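PDB 3LKV: uncharacterized CONSERVED DOMAIN PROTEIN from Vibrio cholerae, which probably serves as the periplasmic substrate-binding component of an ABC transporter, and holds a phenylalanine molecule in its ligand pocket. Local coordinates for residues K7-E18 against N43-N54; T90-V98 against I246-I257. All blocks are in the same frame, centred on the assembly; numbering follows the deposited sequence.

In the fold
From the N terminus the chain runs through strand 9-15, crosses over by helix 20-35 and returns as strand 44-50, so contact 1 closes a short beta-alpha-beta loop at one margin of the parallel sheet. Strand 93-98 follows deeper in that sheet. After strand 117-121 the chain builds most of a second, mixed sheet before helix 243-258 comes back to the first, where contact 2 closes a loop of nearly 150 residues. The two loops follow in series and neither encloses the other. They touch nevertheless: Val11 CG2 lies 4.0 Å from Val254 CG1, so helix 243-258 packs on the same face of the sheet that carries Val11 and Val94.

Contact 1: K7-E18 against N43-N54; sequences KTAKVAVSQIVE and NLEFDYKTAQGN. With ZN (zinc ion), chain C.
Lys10 lies alongside Glu45 on adjacent parallel strands, their side chains running the same way, and its ammonium forms salt bridges with two carboxylates. Lys10 NZ stands 3.0 Å from Glu45 OE2, which it meets from above the carboxylate plane, and 3.1 Å from Asp47 OD2. Both acids bind zinc: Glu45 OE2 at 2.0 Å, Asp47 through both oxygens, with OD1 at 1.9 Å from the metal. Glu45 and Asp47 of the second subunit bind the same ion, bridging the dimer. Lysine suits this place because a long, bent chain can bring positive charge to the gathered carboxylates.

Neighbours in a beta-alpha-beta crossover through helix 20-35, with 44-50 outermost in the chain's parallel sheet, the strands pair in register from Ala9 with Leu44 to Gln15 with Thr50, so alternate residues give and take hydrogen bonds; Val11 N donates to Glu45 O. Around Val11 and Val13 one face of the pair is apolar; further along it becomes polar. Val13 CG1 stands anti to the backbone N (chi1 -178°), which turns CG2 over a face of the Phe46 ring, 4.1 Å from its centroid, in a CH-pi contact.

Towards the C-terminal ends of the strands, Tyr48 OH donates to the anti lone pair of Glu18 OE2 at 2.6 Å, with carboxylate and ring 13° from coplanar. The Gln15 amide gives NE2 to Val17 O and to Asp23, while OE1 accepts from Arg26. Past the strands, Gly53 N donates to Ile16 O at 2.7 Å. With zinc and lysine opposing their charge, Glu45 and Asp47 are probably held as carboxylates.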
loop_
_atom_site.group_PDB
_atom_site.type_symbol
_atom_site.label_atom_id
_atom_site.label_comp_id
_atom_site.label_asym_id
_atom_site.label_seq_id
_atom_site.Cartn_x
_atom_site.Cartn_y
_atom_site.Cartn_z
ATOM N N LYS A 7 16.106 -0.215 15.362
ATOM C CA LYS A 7 14.774 -0.496 16.022
ATOM C C LYS A 7 13.595 -0.629 15.016
ATOM O O LYS A 7 12.675 -1.372 15.276
ATOM C CB LYS A 7 14.437 0.567 17.087
ATOM C CG LYS A 7 13.223 0.157 17.960
ATOM C CD LYS A 7 12.593 1.308 18.681
ATOM C CE LYS A 7 11.122 0.951 18.936
ATOM N NZ LYS A 7 10.514 1.920 19.899
ATOM N N THR A 8 13.613 0.107 13.906
ATOM C CA THR A 8 12.721 -0.192 12.787
ATOM C C THR A 8 13.285 -1.389 11.996
ATOM O O THR A 8 14.420 -1.343 11.551
ATOM C CB THR A 8 12.595 1.040 11.832
ATOM O OG1 THR A 8 11.960 2.096 12.547
ATOM C CG2 THR A 8 11.757 0.747 10.546
ATOM N N ALA A 9 12.514 -2.439 11.792
ATOM C CA ALA A 9 12.966 -3.516 10.931
ATOM C C ALA A 9 12.899 -3.061 9.472
ATOM O O ALA A 9 11.896 -2.449 9.032
ATOM C CB ALA A 9 12.102 -4.719 11.118
ATOM N N LYS A 10 13.931 -3.375 8.720
ATOM C CA LYS A 10 13.960 -3.042 7.305
ATOM C C LYS A 10 13.988 -4.312 6.476
ATOM O O LYS A 10 14.923 -5.074 6.534
ATOM C CB LYS A 10 15.157 -2.166 6.992
ATOM C CG LYS A 10 15.174 -1.570 5.556
ATOM C CD LYS A 10 16.164 -0.312 5.486
ATOM C CE LYS A 10 16.816 -0.080 4.079
ATOM N NZ LYS A 10 16.072 0.818 3.116
ATOM N N VAL A 11 12.912 -4.526 5.745
ATOM C CA VAL A 11 12.699 -5.708 4.931
ATOM C C VAL A 11 12.569 -5.234 3.481
ATOM O O VAL A 11 11.699 -4.411 3.178
ATOM C CB VAL A 11 11.462 -6.452 5.401
ATOM C CG1 VAL A 11 11.152 -7.669 4.493
ATOM C CG2 VAL A 11 11.682 -6.891 6.903
ATOM N N ALA A 12 13.417 -5.781 2.602
ATOM C CA ALA A 12 13.449 -5.391 1.210
ATOM C C ALA A 12 13.074 -6.595 0.352
ATOM O O ALA A 12 13.705 -7.642 0.463
ATOM C CB ALA A 12 14.866 -4.866 0.842
ATOM N N VAL A 13 12.063 -6.406 -0.480
ATOM C CA VAL A 13 11.413 -7.449 -1.206
ATOM C C VAL A 13 11.623 -7.265 -2.690
ATOM O O VAL A 13 11.267 -6.223 -3.244
ATOM C CB VAL A 13 9.902 -7.462 -0.959
ATOM C CG1 VAL A 13 9.278 -8.636 -1.715
ATOM C CG2 VAL A 13 9.573 -7.529 0.550
ATOM N N SER A 14 12.229 -8.256 -3.324
ATOM C CA SER A 14 12.436 -8.261 -4.739
ATOM C C SER A 14 11.635 -9.378 -5.403
ATOM O O SER A 14 11.712 -10.536 -4.997
ATOM C CB SER A 14 13.899 -8.523 -4.976
ATOM O OG SER A 14 14.221 -8.515 -6.367
ATOM N N GLN A 15 10.946 -9.042 -6.490
ATOM C CA GLN A 15 9.967 -9.925 -7.133
ATOM C C GLN A 15 10.230 -9.853 -8.612
ATOM O O GLN A 15 10.366 -8.744 -9.159
ATOM C CB GLN A 15 8.576 -9.374 -6.822
ATOM C CG GLN A 15 7.496 -10.237 -7.186
ATOM C CD GLN A 15 6.135 -9.670 -6.773
ATOM O OE1 GLN A 15 5.947 -9.304 -5.636
ATOM N NE2 GLN A 15 5.197 -9.647 -7.692
ATOM N N ILE A 16 10.307 -10.998 -9.294
ATOM C CA ILE A 16 10.711 -10.984 -10.693
ATOM C C ILE A 16 9.741 -10.182 -11.580
ATOM O O ILE A 16 10.158 -9.472 -12.522
ATOM C CB ILE A 16 10.975 -12.433 -11.205
ATOM C CG1 ILE A 16 11.503 -12.448 -12.630
ATOM C CG2 ILE A 16 9.729 -13.328 -11.046
ATOM C CD1 ILE A 16 12.819 -11.685 -12.888
ATOM N N VAL A 17 8.447 -10.321 -11.306
ATOM C CA VAL A 17 7.420 -9.677 -12.110
ATOM C C VAL A 17 6.153 -9.668 -11.287
ATOM O O VAL A 17 5.983 -10.480 -10.363
ATOM C CB VAL A 17 7.224 -10.386 -13.498
ATOM C CG1 VAL A 17 6.458 -11.698 -13.352
ATOM C CG2 VAL A 17 6.467 -9.454 -14.507
ATOM N N GLU A 18 5.257 -8.725 -11.579
ATOM C CA GLU A 18 3.885 -8.759 -10.985
ATOM C C GLU A 18 2.984 -9.701 -11.767
ATOM O O GLU A 18 2.620 -9.416 -12.873
ATOM C CB GLU A 18 3.301 -7.342 -10.939
ATOM C CG GLU A 18 4.181 -6.521 -9.985
ATOM C CD GLU A 18 3.817 -5.053 -9.820
ATOM O OE1 GLU A 18 2.965 -4.534 -10.548
ATOM O OE2 GLU A 18 4.420 -4.406 -8.917
ATOM N N ASN A 43 7.073 0.336 12.947
ATOM C CA ASN A 43 8.369 -0.239 13.193
ATOM C C ASN A 43 8.814 -1.097 12.021
ATOM O O ASN A 43 9.735 -1.884 12.161
ATOM C CB ASN A 43 8.316 -1.096 14.467
ATOM C CG ASN A 43 7.350 -2.288 14.344
ATOM O OD1 ASN A 43 6.437 -2.287 13.528
ATOM N ND2 ASN A 43 7.539 -3.280 15.180
ATOM N N LEU A 44 8.173 -0.968 10.870
ATOM C CA LEU A 44 8.529 -1.798 9.717
ATOM C C LEU A 44 8.650 -0.881 8.524
ATOM O O LEU A 44 7.727 -0.134 8.260
ATOM C CB LEU A 44 7.447 -2.865 9.417
ATOM C CG LEU A 44 7.646 -3.643 8.120
ATOM C CD1 LEU A 44 8.901 -4.506 8.132
ATOM C CD2 LEU A 44 6.372 -4.510 7.817
ATOM N N GLU A 45 9.785 -0.936 7.840
ATOM C CA GLU A 45 9.993 -0.300 6.542
ATOM C C GLU A 45 10.027 -1.509 5.581
ATOM O O GLU A 45 10.900 -2.369 5.671
ATOM C CB GLU A 45 11.315 0.491 6.496
ATOM C CG GLU A 45 11.665 1.085 5.098
ATOM C CD GLU A 45 13.090 1.704 5.023
ATOM O OE1 GLU A 45 13.743 1.794 6.064
ATOM O OE2 GLU A 45 13.554 2.141 3.923
ATOM N N PHE A 46 9.075 -1.545 4.674
ATOM C CA PHE A 46 8.879 -2.680 3.779
ATOM C C PHE A 46 9.090 -2.092 2.372
ATOM O O PHE A 46 8.242 -1.426 1.848
ATOM C CB PHE A 46 7.452 -3.172 3.996
ATOM C CG PHE A 46 7.077 -4.371 3.243
ATOM C CD1 PHE A 46 7.286 -5.624 3.760
ATOM C CD2 PHE A 46 6.417 -4.258 2.021
ATOM C CE1 PHE A 46 6.856 -6.765 3.080
ATOM C CE2 PHE A 46 5.990 -5.403 1.326
ATOM C CZ PHE A 46 6.196 -6.642 1.859
ATOM N N ASP A 47 10.245 -2.290 1.809
ATOM C CA ASP A 47 10.539 -1.774 0.471
ATOM C C ASP A 47 10.359 -2.934 -0.500
ATOM O O ASP A 47 10.618 -4.081 -0.168
ATOM C CB ASP A 47 11.993 -1.317 0.403
ATOM C CG ASP A 47 12.262 -0.081 1.246
ATOM O OD1 ASP A 47 11.370 0.764 1.332
ATOM O OD2 ASP A 47 13.375 0.073 1.792
ATOM N N TYR A 48 9.999 -2.594 -1.715
ATOM C CA TYR A 48 9.513 -3.504 -2.702
ATOM C C TYR A 48 9.977 -3.015 -4.089
ATOM O O TYR A 48 9.842 -1.851 -4.428
ATOM C CB TYR A 48 7.985 -3.511 -2.622
ATOM C CG TYR A 48 7.407 -4.104 -3.838
ATOM C CD1 TYR A 48 7.730 -5.418 -4.195
ATOM C CD2 TYR A 48 6.638 -3.343 -4.714
ATOM C CE1 TYR A 48 7.257 -5.978 -5.376
ATOM C CE2 TYR A 48 6.160 -3.899 -5.910
ATOM C CZ TYR A 48 6.491 -5.207 -6.224
ATOM O OH TYR A 48 5.995 -5.774 -7.388
ATOM N N LYS A 49 10.506 -3.911 -4.903
ATOM C CA LYS A 49 10.837 -3.609 -6.294
ATOM C C LYS A 49 10.466 -4.813 -7.173
ATOM O O LYS A 49 10.732 -5.975 -6.785
ATOM C CB LYS A 49 12.327 -3.314 -6.453
ATOM C CG LYS A 49 12.865 -1.917 -5.973
ATOM C CD LYS A 49 12.184 -0.715 -6.700
ATOM C CE LYS A 49 12.890 0.696 -6.447
ATOM N NZ LYS A 49 14.295 0.643 -7.022
ATOM N N THR A 50 9.895 -4.536 -8.360
ATOM C CA THR A 50 9.664 -5.574 -9.324
ATOM C C THR A 50 10.700 -5.415 -10.431
ATOM O O THR A 50 11.018 -4.301 -10.826
ATOM C CB THR A 50 8.249 -5.589 -9.923
ATOM O OG1 THR A 50 8.282 -6.451 -11.084
ATOM C CG2 THR A 50 7.784 -4.172 -10.363
ATOM N N ALA A 51 11.210 -6.550 -10.915
ATOM C CA ALA A 51 12.148 -6.568 -12.002
ATOM C C ALA A 51 11.468 -6.504 -13.351
ATOM O O ALA A 51 12.129 -6.533 -14.378
ATOM C CB ALA A 51 13.084 -7.776 -11.924
ATOM N N GLN A 52 10.157 -6.421 -13.374
ATOM C CA GLN A 52 9.401 -6.345 -14.628
ATOM C C GLN A 52 9.787 -7.449 -15.614
ATOM O O GLN A 52 9.869 -7.233 -16.777
ATOM C CB GLN A 52 9.533 -4.946 -15.265
ATOM C CG GLN A 52 9.255 -3.824 -14.273
ATOM C CD GLN A 52 9.384 -2.432 -14.892
ATOM O OE1 GLN A 52 10.280 -1.678 -14.565
ATOM N NE2 GLN A 52 8.490 -2.107 -15.803
ATOM N N GLY A 53 10.046 -8.631 -15.114
ATOM C CA GLY A 53 10.335 -9.777 -15.952
ATOM C C GLY A 53 11.783 -9.776 -16.472
ATOM O O GLY A 53 12.173 -10.720 -17.146
ATOM N N ASN A 54 12.538 -8.726 -16.169
ATOM C CA ASN A 54 13.906 -8.601 -16.660
ATOM C C ASN A 54 14.935 -9.203 -15.710
ATOM O O ASN A 54 15.028 -8.807 -14.547
ATOM C CB ASN A 54 14.242 -7.134 -16.937
ATOM C CG ASN A 54 15.443 -6.975 -17.848
ATOM O OD1 ASN A 54 16.426 -7.709 -17.734
ATOM N ND2 ASN A 54 15.372 -6.011 -18.758
HETATM ZN ZN ZN C . 12.571 2.040 2.177
HETATM O O HOH W 1 6.042 -6.107 -13.148
#

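Contact 2: T90-V98 against I246-I257; sequences TIPIVFTAV and IGVQTADYVAAI. With PHE (phenylalanine), chain B.
Val94 reaches from strand 93-96 into the face of helix 246-257, and its two methyls divide the helix surface. From CB, Val94 CG1 stands anti to the backbone N (chi1 176°) and meets Thr250 CG2 at 3.8 Å and Tyr253 CB at 4.0 Å. Val94 CG2 takes the other branch, to Val254 CG2 and, more tightly than usual for carbons, to Ile257 CD1 at 3.5 Å. A beta-branched valine suits a strand, and its two methyls let one residue touch Thr250, Tyr253, Val254 and Ile257 together. The helix runs nearly antiparallel to the strand, at 172°, their axes 9.1 Å apart: it is one of the helices layered on the parallel sheet of this alpha/beta lobe, of the periplasmic binding protein type. Just before the strand, Pro92 CB packs on Ile257 CG2 at 3.6 Å.

At the other end the contact turns polar. Thr96 OG1 donates to Thr250 OG1 at 2.8 Å, their side chains crossing at about a right angle. Thr250 OG1 in turn donates to Ile246 O, 2.7 Å away, a carbonyl that Thr250 N reaches from the opposite face. Just beyond Thr96, Ala97 O accepts a hydrogen bond from N of the bound phenylalanine.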
loop_
_atom_site.group_PDB
_atom_site.type_symbol
_atom_site.label_atom_id
_atom_site.label_comp_id
_atom_site.label_asym_id
_atom_site.label_seq_id
_atom_site.Cartn_x
_atom_site.Cartn_y
_atom_site.Cartn_z
ATOM N N THR A 90 25.940 -12.523 3.276
ATOM C CA THR A 90 25.883 -12.268 4.710
ATOM C C THR A 90 24.557 -11.674 5.179
ATOM O O THR A 90 24.110 -11.901 6.308
ATOM C CB THR A 90 26.929 -11.235 5.074
ATOM O OG1 THR A 90 26.787 -10.137 4.172
ATOM C CG2 THR A 90 28.356 -11.803 4.908
ATOM N N ILE A 91 23.949 -10.816 4.375
ATOM C CA ILE A 91 22.602 -10.328 4.721
ATOM C C ILE A 91 21.646 -11.493 4.578
ATOM O O ILE A 91 21.630 -12.175 3.572
ATOM C CB ILE A 91 22.145 -9.129 3.849
ATOM C CG1 ILE A 91 23.219 -8.005 3.911
ATOM C CG2 ILE A 91 20.811 -8.635 4.317
ATOM C CD1 ILE A 91 22.810 -6.779 3.084
ATOM N N PRO A 92 20.855 -11.773 5.619
ATOM C CA PRO A 92 19.873 -12.837 5.475
ATOM C C PRO A 92 18.953 -12.674 4.283
ATOM O O PRO A 92 18.389 -11.573 4.063
ATOM C CB PRO A 92 19.072 -12.745 6.788
ATOM C CG PRO A 92 20.003 -12.068 7.720
ATOM C CD PRO A 92 20.681 -11.047 6.894
ATOM N N ILE A 93 18.791 -13.773 3.538
ATOM C CA ILE A 93 17.896 -13.890 2.401
ATOM C C ILE A 93 16.867 -14.966 2.721
ATOM O O ILE A 93 17.216 -16.108 3.045
ATOM C CB ILE A 93 18.615 -14.319 1.137
ATOM C CG1 ILE A 93 19.641 -13.239 0.733
ATOM C CG2 ILE A 93 17.598 -14.572 0.042
ATOM C CD1 ILE A 93 20.731 -13.656 -0.248
ATOM N N VAL A 94 15.602 -14.599 2.620
ATOM C CA VAL A 94 14.508 -15.554 2.713
ATOM C C VAL A 94 13.865 -15.593 1.345
ATOM O O VAL A 94 13.312 -14.600 0.886
ATOM C CB VAL A 94 13.459 -15.089 3.679
ATOM C CG1 VAL A 94 12.304 -16.078 3.660
ATOM C CG2 VAL A 94 14.097 -14.916 5.111
ATOM N N PHE A 95 13.967 -16.701 0.670
ATOM C CA PHE A 95 13.308 -16.796 -0.616
ATOM C C PHE A 95 11.953 -17.388 -0.361
ATOM O O PHE A 95 11.698 -18.013 0.693
ATOM C CB PHE A 95 14.081 -17.665 -1.614
ATOM C CG PHE A 95 14.357 -19.077 -1.117
ATOM C CD1 PHE A 95 13.367 -20.035 -1.131
ATOM C CD2 PHE A 95 15.596 -19.423 -0.669
ATOM C CE1 PHE A 95 13.613 -21.302 -0.704
ATOM C CE2 PHE A 95 15.874 -20.719 -0.228
ATOM C CZ PHE A 95 14.873 -21.647 -0.248
ATOM N N THR A 96 11.068 -17.148 -1.313
ATOM C CA THR A 96 9.728 -17.611 -1.233
ATOM C C THR A 96 9.131 -17.835 -2.606
ATOM O O THR A 96 9.517 -17.239 -3.558
ATOM C CB THR A 96 8.882 -16.687 -0.330
ATOM O OG1 THR A 96 7.638 -17.338 -0.084
ATOM C CG2 THR A 96 8.634 -15.278 -0.938
ATOM N N ALA A 97 8.233 -18.793 -2.690
ATOM C CA ALA A 97 7.615 -19.224 -3.913
ATOM C C ALA A 97 8.672 -19.618 -4.906
ATOM O O ALA A 97 8.589 -19.297 -6.106
ATOM C CB ALA A 97 6.650 -18.101 -4.486
ATOM N N VAL A 98 9.684 -20.328 -4.396
ATOM C CA VAL A 98 10.730 -20.885 -5.271
ATOM C C VAL A 98 10.516 -22.394 -5.475
ATOM O O VAL A 98 10.445 -23.181 -4.517
ATOM C CB VAL A 98 12.113 -20.627 -4.711
ATOM C CG1 VAL A 98 13.148 -21.538 -5.413
ATOM C CG2 VAL A 98 12.443 -19.093 -4.779
ATOM N N ILE A 246 1.358 -19.037 1.768
ATOM C CA ILE A 246 2.824 -19.163 1.665
ATOM C C ILE A 246 3.484 -17.841 2.061
ATOM O O ILE A 246 4.483 -17.811 2.743
ATOM C CB ILE A 246 3.245 -19.503 0.208
ATOM C CG1 ILE A 246 2.830 -20.930 -0.150
ATOM C CG2 ILE A 246 4.795 -19.265 -0.006
ATOM C CD1 ILE A 246 3.000 -21.249 -1.698
ATOM N N GLY A 247 2.926 -16.726 1.624
ATOM C CA GLY A 247 3.436 -15.435 2.069
ATOM C C GLY A 247 3.317 -15.290 3.585
ATOM O O GLY A 247 4.268 -14.885 4.237
ATOM N N VAL A 248 2.162 -15.649 4.147
ATOM C CA VAL A 248 1.997 -15.613 5.595
ATOM C C VAL A 248 3.042 -16.456 6.306
ATOM O O VAL A 248 3.669 -16.009 7.275
ATOM C CB VAL A 248 0.555 -16.006 6.032
ATOM C CG1 VAL A 248 0.432 -16.107 7.605
ATOM C CG2 VAL A 248 -0.462 -14.997 5.448
ATOM N N GLN A 249 3.329 -17.639 5.799
ATOM C CA GLN A 249 4.383 -18.450 6.430
ATOM C C GLN A 249 5.763 -17.878 6.224
ATOM O O GLN A 249 6.648 -18.104 7.039
ATOM C CB GLN A 249 4.440 -19.865 5.875
ATOM C CG GLN A 249 3.302 -20.803 6.133
ATOM C CD GLN A 249 3.560 -22.152 5.402
ATOM O OE1 GLN A 249 4.632 -22.777 5.516
ATOM N NE2 GLN A 249 2.594 -22.561 4.624
ATOM N N THR A 250 5.986 -17.194 5.107
ATOM C CA THR A 250 7.258 -16.489 4.906
ATOM C C THR A 250 7.554 -15.492 6.040
ATOM O O THR A 250 8.697 -15.313 6.431
ATOM C CB THR A 250 7.287 -15.761 3.559
ATOM O OG1 THR A 250 6.896 -16.666 2.489
ATOM C CG2 THR A 250 8.673 -15.151 3.327
ATOM N N ALA A 251 6.531 -14.895 6.618
ATOM C CA ALA A 251 6.732 -13.910 7.688
ATOM C C ALA A 251 7.286 -14.550 8.932
ATOM O O ALA A 251 7.944 -13.884 9.697
ATOM C CB ALA A 251 5.414 -13.187 8.026
ATOM N N ASP A 252 6.965 -15.811 9.182
ATOM C CA ASP A 252 7.589 -16.547 10.258
ATOM C C ASP A 252 9.090 -16.580 10.136
ATOM O O ASP A 252 9.760 -16.401 11.122
ATOM C CB ASP A 252 7.144 -18.024 10.327
ATOM C CG ASP A 252 5.678 -18.201 10.673
ATOM O OD1 ASP A 252 4.994 -17.218 11.080
ATOM O OD2 ASP A 252 5.201 -19.364 10.540
ATOM N N TYR A 253 9.624 -16.847 8.949
ATOM C CA TYR A 253 11.067 -16.855 8.758
ATOM C C TYR A 253 11.658 -15.444 8.976
ATOM O O TYR A 253 12.645 -15.212 9.712
ATOM C CB TYR A 253 11.412 -17.339 7.311
ATOM C CG TYR A 253 11.291 -18.837 7.053
ATOM C CD1 TYR A 253 12.428 -19.659 7.052
ATOM C CD2 TYR A 253 10.071 -19.422 6.773
ATOM C CE1 TYR A 253 12.358 -21.015 6.853
ATOM C CE2 TYR A 253 9.974 -20.856 6.568
ATOM C CZ TYR A 253 11.127 -21.625 6.605
ATOM O OH TYR A 253 11.091 -22.986 6.368
ATOM N N VAL A 254 11.064 -14.467 8.312
ATOM C CA VAL A 254 11.542 -13.094 8.459
ATOM C C VAL A 254 11.525 -12.661 9.950
ATOM O O VAL A 254 12.507 -12.153 10.450
ATOM C CB VAL A 254 10.723 -12.144 7.601
ATOM C CG1 VAL A 254 11.107 -10.714 7.905
ATOM C CG2 VAL A 254 10.915 -12.460 6.110
ATOM N N ALA A 255 10.443 -12.918 10.675
ATOM C CA ALA A 255 10.405 -12.506 12.089
ATOM C C ALA A 255 11.463 -13.244 12.902
ATOM O O ALA A 255 12.119 -12.634 13.754
ATOM C CB ALA A 255 9.023 -12.652 12.737
ATOM N N ALA A 256 11.655 -14.539 12.631
ATOM C CA ALA A 256 12.623 -15.306 13.414
ATOM C C ALA A 256 14.005 -14.716 13.157
ATOM O O ALA A 256 14.791 -14.542 14.073
ATOM C CB ALA A 256 12.553 -16.822 13.058
ATOM N N ILE A 257 14.283 -14.318 11.932
ATOM C CA ILE A 257 15.613 -13.778 11.635
ATOM C C ILE A 257 15.808 -12.432 12.325
ATOM O O ILE A 257 16.869 -12.125 12.883
ATOM C CB ILE A 257 15.837 -13.679 10.104
ATOM C CG1 ILE A 257 15.945 -15.105 9.555
ATOM C CG2 ILE A 257 17.074 -12.829 9.736
ATOM C CD1 ILE A 257 15.891 -15.281 8.042
HETATM N N PHE B . 7.721 -21.024 -8.235
HETATM C CA PHE B . 8.037 -19.960 -9.270
HETATM C C PHE B . 9.560 -19.661 -9.224
HETATM O O PHE B . 10.304 -20.531 -8.684
HETATM C CB PHE B . 7.173 -18.703 -9.087
HETATM C CG PHE B . 5.744 -18.875 -9.592
HETATM C CD1 PHE B . 5.477 -18.918 -10.973
HETATM C CD2 PHE B . 4.689 -19.016 -8.718
HETATM C CE1 PHE B . 4.215 -19.103 -11.438
HETATM C CE2 PHE B . 3.418 -19.190 -9.176
HETATM C CZ PHE B . 3.152 -19.246 -10.527
HETATM O OXT PHE B . 10.084 -18.637 -9.718
#